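MutT/nudix family protein (Streptococcus pneumoniae, PDB 4HFQ) hydrolyses UDP-linked (UDP-X) compounds, including precursors of peptidoglycan biosynthesis, as a Nudix-family diphosphatase. Local coordinates at residues V7-Q11 against N134-S140; M70-A74 against N109-I114; E90-L95 against N176-I182; R126-F131 against L189-Y194. All coordinates share one frame; numbering follows the deposited sequence. Where two conformers were deposited one is given.

Contact 1: residues V7-Q11 against N134-S140; sequences VKYLQ and NRFQLQS. With EDO (1,2-ethanediol), chain J.
Gln11 and Ser140 bring the two backbones nearest, with CA atoms 6.5 Å apart, while Lys8 and Asn134 lie 7.9 Å apart by the same measure, so one face of the helical segment 7-11 runs past the short helix and loop of 134-140. The centre is a reciprocal amide pair. Asn134 ND2 gives an almost straight hydrogen bond (174°) to Gln11 OE1 at 2.9 Å, and Gln11 NE2 returns one to Asn134 OD1 at 3.2 Å; each donor lies on a lone pair in the carbonyl plane, and the planes differ by just 18°. Gln11 reaches across because its chain is extended, CG anti to the backbone N (chi1 -173°). Its NE2 also donates to Ser140 O, 3.2 Å away, this time from above the carbonyl plane, so NE2 gives two hydrogen bonds while OE1 takes one from Asn134. Beside it, Lys8 CG rests 3.9 Å from Leu138 CD1, and a water between Lys8 NZ and Asn134 O carries the polar link further. Helix 27-47 packs on Leu10, Phe136 leans on helix 184-194, and Val58 of the second subunit covers Leu138; the contact joins the N-terminal helix 3-23 to the Nudix domain just beyond strand 120-132.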
# COMPACT_ATOMS: atom_id res chain seq x y z
N VAL A 7 2.73 -13.59 10.14
CA VAL A 7 1.87 -13.07 9.07
C VAL A 7 2.60 -12.04 8.22
O VAL A 7 2.51 -12.10 6.99
CB VAL A 7 0.54 -12.53 9.64
CG1 VAL A 7 -0.24 -11.75 8.58
CG2 VAL A 7 -0.30 -13.68 10.17
N LYS A 8 3.35 -11.13 8.84
CA LYS A 8 4.10 -10.15 8.07
C LYS A 8 5.18 -10.82 7.20
O LYS A 8 5.38 -10.42 6.05
CB LYS A 8 4.71 -9.10 8.98
CG LYS A 8 3.67 -8.14 9.58
CD LYS A 8 4.36 -7.28 10.64
CE LYS A 8 3.40 -6.49 11.52
NZ LYS A 8 4.20 -5.73 12.50
N TYR A 9 5.87 -11.84 7.73
CA TYR A 9 6.87 -12.57 6.93
C TYR A 9 6.21 -13.26 5.76
O TYR A 9 6.72 -13.15 4.64
CB TYR A 9 7.58 -13.63 7.79
CG TYR A 9 8.69 -13.13 8.68
CD1 TYR A 9 9.79 -12.47 8.14
CD2 TYR A 9 8.65 -13.31 10.06
CE1 TYR A 9 10.81 -12.00 8.94
CE2 TYR A 9 9.67 -12.85 10.87
CZ TYR A 9 10.74 -12.18 10.31
OH TYR A 9 11.78 -11.69 11.08
N LEU A 10 5.09 -13.94 6.00
CA LEU A 10 4.40 -14.62 4.91
C LEU A 10 3.95 -13.64 3.82
O LEU A 10 4.15 -13.86 2.62
CB LEU A 10 3.21 -15.43 5.45
CG LEU A 10 2.30 -16.16 4.46
CD1 LEU A 10 3.03 -17.32 3.82
CD2 LEU A 10 1.01 -16.64 5.11
N GLN A 11 3.33 -12.56 4.26
CA GLN A 11 2.81 -11.55 3.37
C GLN A 11 3.96 -11.01 2.49
O GLN A 11 3.82 -10.88 1.26
CB GLN A 11 2.17 -10.49 4.25
CG GLN A 11 1.42 -9.40 3.54
CD GLN A 11 1.22 -8.24 4.49
OE1 GLN A 11 2.13 -7.46 4.73
NE2 GLN A 11 0.00 -8.15 5.06
N ASN A 134 -1.18 -2.74 8.16
CA ASN A 134 -0.23 -3.60 8.88
C ASN A 134 0.05 -3.07 10.27
O ASN A 134 0.37 -3.86 11.16
CB ASN A 134 1.08 -3.79 8.11
CG ASN A 134 1.01 -4.90 7.09
OD1 ASN A 134 -0.05 -5.35 6.67
ND2 ASN A 134 2.18 -5.34 6.64
N ARG A 135 -0.08 -1.76 10.45
CA ARG A 135 0.09 -1.14 11.77
C ARG A 135 -1.14 -1.28 12.66
O ARG A 135 -1.02 -1.65 13.84
CB ARG A 135 0.48 0.34 11.62
CG ARG A 135 0.55 1.11 12.94
CD ARG A 135 1.12 2.50 12.72
NE ARG A 135 2.51 2.46 12.27
CZ ARG A 135 3.56 2.42 13.09
NH1 ARG A 135 3.38 2.43 14.40
NH2 ARG A 135 4.79 2.36 12.60
N PHE A 136 -2.31 -1.00 12.11
CA PHE A 136 -3.51 -0.84 12.94
C PHE A 136 -4.43 -2.04 12.97
O PHE A 136 -5.20 -2.19 13.92
CB PHE A 136 -4.32 0.38 12.48
CG PHE A 136 -3.67 1.68 12.82
CD1 PHE A 136 -3.86 2.26 14.08
CD2 PHE A 136 -2.86 2.32 11.89
CE1 PHE A 136 -3.25 3.46 14.39
CE2 PHE A 136 -2.25 3.52 12.20
CZ PHE A 136 -2.44 4.10 13.45
N GLN A 137 -4.43 -2.85 11.93
CA GLN A 137 -5.34 -3.97 11.83
C GLN A 137 -4.76 -5.00 10.87
O GLN A 137 -5.30 -5.29 9.79
CB GLN A 137 -6.73 -3.49 11.37
CG GLN A 137 -6.77 -2.71 10.03
CD GLN A 137 -7.09 -1.23 10.17
OE1 GLN A 137 -6.36 -0.37 9.68
NE2 GLN A 137 -8.22 -0.91 10.81
N LEU A 138 -3.66 -5.60 11.32
CA LEU A 138 -2.92 -6.53 10.50
C LEU A 138 -3.83 -7.62 9.95
O LEU A 138 -4.69 -8.17 10.66
CB LEU A 138 -1.78 -7.14 11.30
CG LEU A 138 -0.90 -8.14 10.53
CD1 LEU A 138 -0.14 -7.51 9.37
CD2 LEU A 138 0.09 -8.80 11.50
N GLN A 139 -3.65 -7.94 8.67
CA GLN A 139 -4.47 -8.93 7.99
C GLN A 139 -3.68 -9.46 6.78
O GLN A 139 -2.59 -8.95 6.47
CB GLN A 139 -5.84 -8.35 7.61
CG GLN A 139 -5.73 -7.03 6.86
CD GLN A 139 -7.06 -6.34 6.74
OE1 GLN A 139 -7.85 -6.65 5.86
NE2 GLN A 139 -7.32 -5.39 7.65
N SER A 140 -4.24 -10.46 6.09
CA SER A 140 -3.47 -11.16 5.06
C SER A 140 -2.95 -10.20 3.98
O SER A 140 -1.79 -10.33 3.54
CB SER A 140 -4.28 -12.30 4.45
OG SER A 140 -5.49 -11.85 3.90
C1 EDO J . 4.14 -1.22 11.07
O1 EDO J . 5.55 -1.23 11.31
C2 EDO J . 3.65 -2.61 10.66
O2 EDO J . 4.71 -3.57 10.61
O HOH W 1 1.77 -4.50 13.41

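Contact 2: residues M70-A74 against N109-I114. With SO4 (sulfate ion), chain F; SO4 (sulfate ion), chain H.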
# COMPACT_ATOMS: atom_id res chain seq x y z
N MET A 70 -5.63 -0.65 -2.26
CA MET A 70 -6.43 0.51 -1.86
C MET A 70 -7.65 0.13 -1.04
O MET A 70 -8.41 -0.78 -1.40
CB MET A 70 -6.89 1.31 -3.09
CG MET A 70 -7.83 2.48 -2.77
SD MET A 70 -8.30 3.45 -4.22
CE MET A 70 -6.89 3.00 -5.24
N ASP A 71 -7.82 0.82 0.09
CA ASP A 71 -9.10 0.84 0.81
C ASP A 71 -9.44 2.31 1.01
O ASP A 71 -8.56 3.14 1.30
CB ASP A 71 -8.97 0.12 2.16
CG ASP A 71 -10.26 0.11 2.95
OD1 ASP A 71 -11.09 -0.77 2.72
OD2 ASP A 71 -10.43 0.98 3.83
N VAL A 72 -10.71 2.63 0.81
CA VAL A 72 -11.20 4.02 1.01
C VAL A 72 -12.28 4.05 2.06
O VAL A 72 -13.09 3.12 2.16
CB VAL A 72 -11.69 4.69 -0.31
CG1 VAL A 72 -10.53 4.83 -1.29
CG2 VAL A 72 -12.86 3.94 -0.95
N ARG A 73 -12.28 5.11 2.86
CA ARG A 73 -13.26 5.28 3.94
C ARG A 73 -13.71 6.72 3.98
O ARG A 73 -12.95 7.64 3.62
CB ARG A 73 -12.69 4.91 5.31
CG ARG A 73 -12.26 3.46 5.46
CD ARG A 73 -13.46 2.53 5.48
NE ARG A 73 -13.10 1.21 4.96
CZ ARG A 73 -13.94 0.19 4.87
NH1 ARG A 73 -15.19 0.28 5.34
NH2 ARG A 73 -13.53 -0.96 4.36
N ALA A 74 -14.95 6.91 4.44
CA ALA A 74 -15.56 8.24 4.57
C ALA A 74 -15.75 8.60 6.04
O ALA A 74 -16.32 7.83 6.80
CB ALA A 74 -16.90 8.27 3.86
N ASN A 109 -13.97 6.79 -6.07
CA ASN A 109 -14.24 5.55 -5.36
C ASN A 109 -14.98 5.79 -4.05
O ASN A 109 -15.97 5.11 -3.78
CB ASN A 109 -12.93 4.80 -5.11
CG ASN A 109 -12.65 3.74 -6.15
OD1 ASN A 109 -13.47 2.87 -6.36
ND2 ASN A 109 -11.49 3.81 -6.81
N ILE A 110 -14.55 6.77 -3.25
CA ILE A 110 -15.24 6.97 -1.98
C ILE A 110 -16.65 7.52 -2.20
O ILE A 110 -17.56 7.12 -1.49
CB ILE A 110 -14.43 7.77 -0.92
CG1 ILE A 110 -15.07 7.62 0.47
CG2 ILE A 110 -14.30 9.25 -1.28
CD1 ILE A 110 -15.34 6.19 0.91
N LEU A 111 -16.83 8.40 -3.18
CA LEU A 111 -18.17 8.92 -3.44
C LEU A 111 -19.11 7.82 -3.91
O LEU A 111 -20.29 7.79 -3.51
CB LEU A 111 -18.13 10.06 -4.46
CG LEU A 111 -17.40 11.28 -3.91
CD1 LEU A 111 -17.28 12.36 -4.98
CD2 LEU A 111 -18.08 11.83 -2.66
N LYS A 112 -18.62 6.92 -4.76
CA LYS A 112 -19.42 5.80 -5.25
C LYS A 112 -19.84 4.92 -4.07
O LYS A 112 -21.03 4.58 -3.94
CB LYS A 112 -18.62 5.00 -6.29
CG LYS A 112 -19.32 3.74 -6.80
CD LYS A 112 -18.47 3.08 -7.89
CE LYS A 112 -19.18 1.90 -8.54
NZ LYS A 112 -19.14 0.72 -7.65
N GLU A 113 -18.91 4.60 -3.19
CA GLU A 113 -19.21 3.73 -2.06
C GLU A 113 -20.12 4.40 -1.05
O GLU A 113 -21.04 3.76 -0.54
CB GLU A 113 -17.93 3.15 -1.46
CG GLU A 113 -17.25 2.34 -2.55
CD GLU A 113 -15.91 1.77 -2.19
OE1 GLU A 113 -15.52 1.84 -1.02
OE2 GLU A 113 -15.24 1.23 -3.10
N ILE A 114 -19.94 5.70 -0.81
CA ILE A 114 -20.90 6.43 0.04
C ILE A 114 -22.32 6.32 -0.54
O ILE A 114 -23.28 6.01 0.19
CB ILE A 114 -20.52 7.90 0.19
CG1 ILE A 114 -19.25 8.07 1.03
CG2 ILE A 114 -21.68 8.68 0.84
CD1 ILE A 114 -18.65 9.45 0.88
S SO4 F . -18.55 -1.53 4.68
O1 SO4 F . -19.50 -2.59 5.07
O2 SO4 F . -18.26 -1.67 3.23
O3 SO4 F . -19.12 -0.20 4.95
O4 SO4 F . -17.29 -1.66 5.45
S SO4 H . -18.90 -0.82 -11.39
O1 SO4 H . -18.64 -2.19 -11.88
O2 SO4 H . -20.00 -0.85 -10.40
O3 SO4 H . -17.66 -0.32 -10.76
O4 SO4 H . -19.30 0.04 -12.52
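Val72 and Ile110 meet where strand 69-78 packs against helix 106-118, the helix of the Nudix box in the α/β/α sandwich of this family; the sequence around Glu113 follows the REUxEExGU pattern, with Lys112 at the Arg position. The axes of the two segments approach to 8.0 Å and cross at -59°; as in any extended strand, alternate residues (Met70, Val72, Ala74) turn to the helix. The Val72 and Ile110 side chains run alongside one another, pointing oppositely, with Val72 CG2 3.8 Å from Ile110 CD1. In Ile110, CG1 anti to the backbone N (chi1 -166°) directs that branch to the strand, where CD1 lies 3.5 Å from Arg73 C. Glu113 lies roughly perpendicular to Val72, and its OE1 comes within 3.4 Å of the methyl Val72 CG2. At the C-terminal end of the strand segment, Ala74 CB fits against Ile114 CD1 at 3.7 Å. The other strand face is polar. There Arg73 grips Asp71 side-on, through NE and NH2, each carboxylate oxygen using its syn lone pair; Lys145 is a second partner of Asp71, and a Tris molecule, probably from the crystallisation liquor, also bonds to it. This fixes the rotation of the guanidinium, whose remaining nitrogen also bonds Leu95 O. Sulfate O4 sits at the guanidinium edge, near its plane, and accepts from Arg73 NH1 at 2.9 Å (164°).

Contact 3: residues E90-L95 against N176-I182; sequences EDSWAL and NLSEKRI. With EDO (1,2-ethanediol), chain C.
The start of strand 93-99, at Trp93, is joined by a single beta bridge to Leu177 in the loop that leads from strand 163-170 into helix 184-194. Trp93 CA and Leu177 CA lie 4.6 Å apart. Trp93 N donates to Asn176 O at 2.9 Å and Trp93 O accepts from Ser178 N at 2.8 Å, so the residues before and after Leu177 are used, the pattern of a parallel bridge. The second bond is nearly straight, 171°, although its donor stands above the carbonyl plane. Asn176 O also lies at the edge of the indole, near its plane, beside CD1. Past the bridge the loop turns sharply: Ser178 O accepts from both Arg181 N and Ile182 N, which carries the chain back toward strand 93-99 in the Nudix sheet. Arg181 then extends along Ala94, with CB 3.8 Å from Ala94 CB, to meet Glu90 end-on. In this salt bridge Arg181 NH1 holds Glu90 OE1 at 2.9 Å and Arg181 NH2 holds Glu90 OE2 at 3.0 Å. Both oxygens are met on their syn sides, yet the carboxylate and guanidinium planes are 42° apart, so the pair is twisted rather than flat. Deeper in, Ile182 holds CG1 anti to the backbone N (chi1 -155°), which turns the CG1-CD1 branch to Leu95, Ile182 CD1 lying 3.7 Å from Leu95 CD1, an apolar meeting that Ile187 and Leu190 of helix 184-194 extend. An ethanediol molecule, probably from the crystallisation liquor, bonds to Ser178 OG and to the backbone nitrogens of Glu179 and Lys180.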
# COMPACT_ATOMS: atom_id res chain seq x y z
N GLU A 90 -23.57 -8.96 9.67
CA GLU A 90 -22.50 -8.57 10.57
C GLU A 90 -23.03 -7.85 11.80
O GLU A 90 -24.09 -7.23 11.74
CB GLU A 90 -21.45 -7.74 9.83
CG GLU A 90 -20.64 -8.56 8.83
CD GLU A 90 -19.80 -7.73 7.87
OE1 GLU A 90 -19.99 -6.50 7.81
OE2 GLU A 90 -18.97 -8.33 7.17
N ASP A 91 -22.31 -7.95 12.91
CA ASP A 91 -22.72 -7.35 14.17
C ASP A 91 -21.99 -6.05 14.50
O ASP A 91 -22.32 -5.37 15.47
CB ASP A 91 -22.57 -8.35 15.31
CG ASP A 91 -21.11 -8.63 15.66
OD1 ASP A 91 -20.26 -8.74 14.75
OD2 ASP A 91 -20.81 -8.75 16.86
N SER A 92 -20.98 -5.71 13.69
CA SER A 92 -20.11 -4.59 14.02
C SER A 92 -20.12 -3.49 12.96
O SER A 92 -20.65 -3.67 11.87
CB SER A 92 -18.68 -5.09 14.26
OG SER A 92 -18.24 -5.77 13.11
N TRP A 93 -19.51 -2.36 13.30
CA TRP A 93 -19.71 -1.12 12.58
C TRP A 93 -18.41 -0.61 12.03
O TRP A 93 -17.36 -0.81 12.62
CB TRP A 93 -20.27 -0.08 13.54
CG TRP A 93 -21.64 -0.43 14.08
CD1 TRP A 93 -21.95 -1.31 15.12
CD2 TRP A 93 -22.91 0.10 13.62
NE1 TRP A 93 -23.31 -1.36 15.31
CE2 TRP A 93 -23.94 -0.53 14.45
CE3 TRP A 93 -23.29 1.01 12.65
CZ2 TRP A 93 -25.29 -0.24 14.28
CZ3 TRP A 93 -24.65 1.29 12.48
CH2 TRP A 93 -25.62 0.68 13.29
N ALA A 94 -18.49 0.11 10.91
CA ALA A 94 -17.29 0.75 10.33
C ALA A 94 -17.67 2.03 9.61
O ALA A 94 -18.84 2.29 9.34
CB ALA A 94 -16.58 -0.20 9.36
N LEU A 95 -16.65 2.82 9.26
CA LEU A 95 -16.88 3.98 8.40
C LEU A 95 -17.29 3.46 7.02
O LEU A 95 -16.79 2.41 6.59
CB LEU A 95 -15.60 4.82 8.23
CG LEU A 95 -14.94 5.38 9.48
CD1 LEU A 95 -13.59 5.99 9.14
CD2 LEU A 95 -15.82 6.44 10.12
N ASN A 176 -19.53 -1.45 18.83
CA ASN A 176 -18.53 -2.47 18.52
C ASN A 176 -18.13 -2.38 17.05
O ASN A 176 -18.94 -2.54 16.14
CB ASN A 176 -18.99 -3.87 18.89
CG ASN A 176 -20.26 -4.27 18.18
OD1 ASN A 176 -20.32 -5.33 17.55
ND2 ASN A 176 -21.27 -3.43 18.27
N LEU A 177 -16.85 -2.13 16.86
CA LEU A 177 -16.28 -1.81 15.56
C LEU A 177 -15.79 -3.04 14.83
O LEU A 177 -15.32 -4.01 15.43
CB LEU A 177 -15.12 -0.85 15.74
CG LEU A 177 -15.45 0.49 16.39
CD1 LEU A 177 -14.21 1.31 16.63
CD2 LEU A 177 -16.46 1.26 15.55
N SER A 178 -15.89 -2.98 13.50
CA SER A 178 -15.31 -3.99 12.63
C SER A 178 -13.84 -3.62 12.48
O SER A 178 -13.47 -2.82 11.61
CB SER A 178 -16.03 -3.96 11.29
OG SER A 178 -15.46 -4.91 10.39
N GLU A 179 -12.99 -4.17 13.34
CA GLU A 179 -11.65 -3.67 13.53
C GLU A 179 -10.74 -3.83 12.30
O GLU A 179 -9.82 -3.04 12.13
CB GLU A 179 -11.00 -4.29 14.76
CG GLU A 179 -11.62 -3.76 16.05
CD GLU A 179 -10.92 -4.24 17.30
OE1 GLU A 179 -10.95 -5.46 17.55
OE2 GLU A 179 -10.36 -3.40 18.04
N LYS A 180 -11.02 -4.82 11.45
CA LYS A 180 -10.24 -4.98 10.22
C LYS A 180 -10.50 -3.83 9.26
O LYS A 180 -9.70 -3.60 8.35
CB LYS A 180 -10.54 -6.33 9.55
CG LYS A 180 -10.23 -7.55 10.41
CD LYS A 180 -8.74 -7.83 10.51
CE LYS A 180 -8.52 -9.03 11.41
NZ LYS A 180 -7.22 -9.71 11.18
N ARG A 181 -11.59 -3.09 9.50
CA ARG A 181 -11.97 -1.94 8.67
C ARG A 181 -11.68 -0.59 9.31
O ARG A 181 -11.28 0.36 8.61
CB ARG A 181 -13.44 -2.01 8.28
CG ARG A 181 -13.76 -3.27 7.49
CD ARG A 181 -15.24 -3.43 7.23
NE ARG A 181 -15.46 -4.78 6.73
CZ ARG A 181 -16.61 -5.43 6.76
NH1 ARG A 181 -17.69 -4.84 7.24
NH2 ARG A 181 -16.69 -6.67 6.28
N ILE A 182 -11.87 -0.49 10.63
CA ILE A 182 -11.56 0.73 11.36
C ILE A 182 -11.46 0.38 12.83
O ILE A 182 -12.23 -0.46 13.32
CB ILE A 182 -12.60 1.86 11.11
CG1 ILE A 182 -11.97 3.24 11.35
CG2 ILE A 182 -13.89 1.65 11.92
CD1 ILE A 182 -10.91 3.66 10.34
C1 EDO C . -14.24 -7.42 13.40
O1 EDO C . -13.78 -6.74 14.58
C2 EDO C . -13.15 -7.45 12.33
O2 EDO C . -13.49 -6.66 11.17

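Contact 4: residues R126-F131 against L189-Y194; sequences RLLAVF and LLWQVY
With chi1 at 64°, Arg126 places its CG between its own N and C, and a bend at chi3 (-73°) then folds the guanidinium over toward Val193 at the end of helix 184-194. The helix packs on strand 120-132 as one outer layer of the Nudix α/β/α sandwich; the segment axes are inclined at 149°, broadly antiparallel, and approach to 8.3 Å. Strand 120-132 has a classic beta bulge here, with Leu128 and Ala129 both facing Val147, so these two consecutive side chains both point to the helix. Leu190 CD2 touches both, 3.8 Å from Leu128 CB and 3.8 Å from Ala129 CB. The Leu128 and Val193 side chains lie alongside but point oppositely, Leu128 CD2 3.8 Å from Val193 CG1. The ring of Phe131 turns its edge to the helix: Leu189 CD2 is 3.7 Å from Phe131 CE1, and Leu190 CG sits near CE2, while Ala129 CB covers part of one ring face. Trp75 of strand 69-78 packs on Leu128 and Leu190. Two waters bridge the polar end, one from Arg126 NH2 to Val193 O, another from Arg126 NH1 to Tyr194 O. Arg126 NH1 also donates to Val193 O at 3.2 Å, from above the carbonyl plane.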
# COMPACT_ATOMS: atom_id res chain seq x y z
N ARG A 126 -11.65 16.79 2.26
CA ARG A 126 -10.19 16.69 2.43
C ARG A 126 -9.82 15.25 2.71
O ARG A 126 -10.67 14.43 3.02
CB ARG A 126 -9.69 17.61 3.56
CG ARG A 126 -10.21 17.23 4.93
CD ARG A 126 -9.73 18.17 6.04
NE ARG A 126 -8.32 17.96 6.35
CZ ARG A 126 -7.78 18.11 7.57
NH1 ARG A 126 -8.55 18.42 8.61
NH2 ARG A 126 -6.49 17.91 7.74
N LEU A 127 -8.53 14.95 2.59
CA LEU A 127 -8.00 13.67 3.02
C LEU A 127 -7.52 13.84 4.46
O LEU A 127 -6.68 14.72 4.74
CB LEU A 127 -6.85 13.24 2.11
CG LEU A 127 -6.10 11.94 2.46
CD1 LEU A 127 -7.04 10.75 2.40
CD2 LEU A 127 -4.95 11.77 1.48
N LEU A 128 -8.04 13.04 5.39
CA LEU A 128 -7.66 13.14 6.81
C LEU A 128 -6.47 12.26 7.16
O LEU A 128 -5.66 12.62 8.02
CB LEU A 128 -8.83 12.82 7.73
CG LEU A 128 -10.06 13.72 7.58
CD1 LEU A 128 -11.21 13.07 8.32
CD2 LEU A 128 -9.82 15.12 8.12
N ALA A 129 -6.37 11.08 6.54
CA ALA A 129 -5.35 10.11 6.92
C ALA A 129 -5.11 9.16 5.80
O ALA A 129 -6.03 8.83 5.04
CB ALA A 129 -5.78 9.32 8.15
N VAL A 130 -3.87 8.65 5.76
CA VAL A 130 -3.59 7.41 5.01
C VAL A 130 -2.96 6.45 6.01
O VAL A 130 -1.82 6.65 6.45
CB VAL A 130 -2.65 7.62 3.80
CG1 VAL A 130 -2.49 6.31 3.04
CG2 VAL A 130 -3.19 8.70 2.87
N PHE A 131 -3.74 5.45 6.43
CA PHE A 131 -3.29 4.45 7.41
C PHE A 131 -2.71 3.21 6.74
O PHE A 131 -3.19 2.76 5.69
CB PHE A 131 -4.46 3.97 8.29
CG PHE A 131 -5.05 5.02 9.20
CD1 PHE A 131 -4.30 5.58 10.21
CD2 PHE A 131 -6.38 5.38 9.06
CE1 PHE A 131 -4.87 6.51 11.08
CE2 PHE A 131 -6.95 6.31 9.93
CZ PHE A 131 -6.19 6.87 10.94
N LEU A 189 -7.86 9.29 16.43
CA LEU A 189 -6.90 10.05 15.63
C LEU A 189 -7.60 10.94 14.62
O LEU A 189 -7.29 12.12 14.48
CB LEU A 189 -5.98 9.08 14.88
CG LEU A 189 -4.46 9.05 15.07
CD1 LEU A 189 -4.02 9.16 16.52
CD2 LEU A 189 -3.93 7.77 14.46
N LEU A 190 -8.54 10.35 13.89
CA LEU A 190 -9.31 11.06 12.88
C LEU A 190 -10.07 12.25 13.44
O LEU A 190 -10.11 13.30 12.81
CB LEU A 190 -10.27 10.11 12.16
CG LEU A 190 -9.57 9.11 11.24
CD1 LEU A 190 -10.54 8.00 10.94
CD2 LEU A 190 -9.10 9.83 9.98
N TRP A 191 -10.63 12.09 14.64
CA TRP A 191 -11.32 13.19 15.28
C TRP A 191 -10.40 14.35 15.56
O TRP A 191 -10.76 15.50 15.32
CB TRP A 191 -11.97 12.67 16.56
CG TRP A 191 -12.72 13.70 17.36
CD1 TRP A 191 -12.26 14.40 18.46
CD2 TRP A 191 -14.09 14.14 17.15
NE1 TRP A 191 -13.23 15.25 18.93
CE2 TRP A 191 -14.36 15.14 18.20
CE3 TRP A 191 -15.09 13.83 16.25
CZ2 TRP A 191 -15.58 15.78 18.30
CZ3 TRP A 191 -16.32 14.48 16.36
CH2 TRP A 191 -16.56 15.43 17.37
N GLN A 192 -9.18 14.05 16.02
CA GLN A 192 -8.20 15.09 16.26
C GLN A 192 -7.78 15.81 14.97
O GLN A 192 -7.63 17.04 14.96
CB GLN A 192 -6.98 14.53 17.01
CG GLN A 192 -7.31 14.00 18.41
CD GLN A 192 -7.95 15.05 19.31
OE1 GLN A 192 -8.94 14.76 20.02
NE2 GLN A 192 -7.43 16.25 19.27
N VAL A 193 -7.59 15.07 13.88
CA VAL A 193 -7.27 15.70 12.59
C VAL A 193 -8.45 16.56 12.10
O VAL A 193 -8.29 17.71 11.70
CB VAL A 193 -6.93 14.66 11.50
CG1 VAL A 193 -6.61 15.35 10.18
CG2 VAL A 193 -5.76 13.78 11.91
N TYR A 194 -9.64 15.97 12.18
CA TYR A 194 -10.87 16.64 11.73
C TYR A 194 -11.08 17.98 12.45
O TYR A 194 -11.47 18.96 11.82
CB TYR A 194 -12.07 15.71 11.95
CG TYR A 194 -13.40 16.40 11.77
CD1 TYR A 194 -13.87 16.71 10.50
CD2 TYR A 194 -14.17 16.76 12.87
CE1 TYR A 194 -15.08 17.37 10.32
CE2 TYR A 194 -15.40 17.40 12.70
CZ TYR A 194 -15.83 17.70 11.43
OH TYR A 194 -17.04 18.35 11.24
O HOH W 2 -5.84 19.01 10.24
O HOH W 3 -11.21 19.10 9.04

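Contacts 2 and 4 lie on the two faces of the Nudix sheet, their centres 15 Å apart and their nearest atoms about 7 Å: Val72 and Ala74 turn to helix 106-118, whereas Trp75 meets helix 184-194. Contact 3 bridges toward both, through Arg73 NH1 to Leu95 O (2.9 Å) and Leu95 CD1 to Leu190 CD1 (4.1 Å). Contact 1, centred 18 Å from contact 3, joins its loop through Gln137 NE2 and Glu179 O at 3.0 Å, and touches contact 4 where Phe136 meets Phe131. One sulfate, probably from the crystallisation liquor, bonded to Arg73 and in a long, weak ion pair with Arg181, is consistent with an anion-binding pocket near contacts 2 and 3; Tris lies beside Asp71.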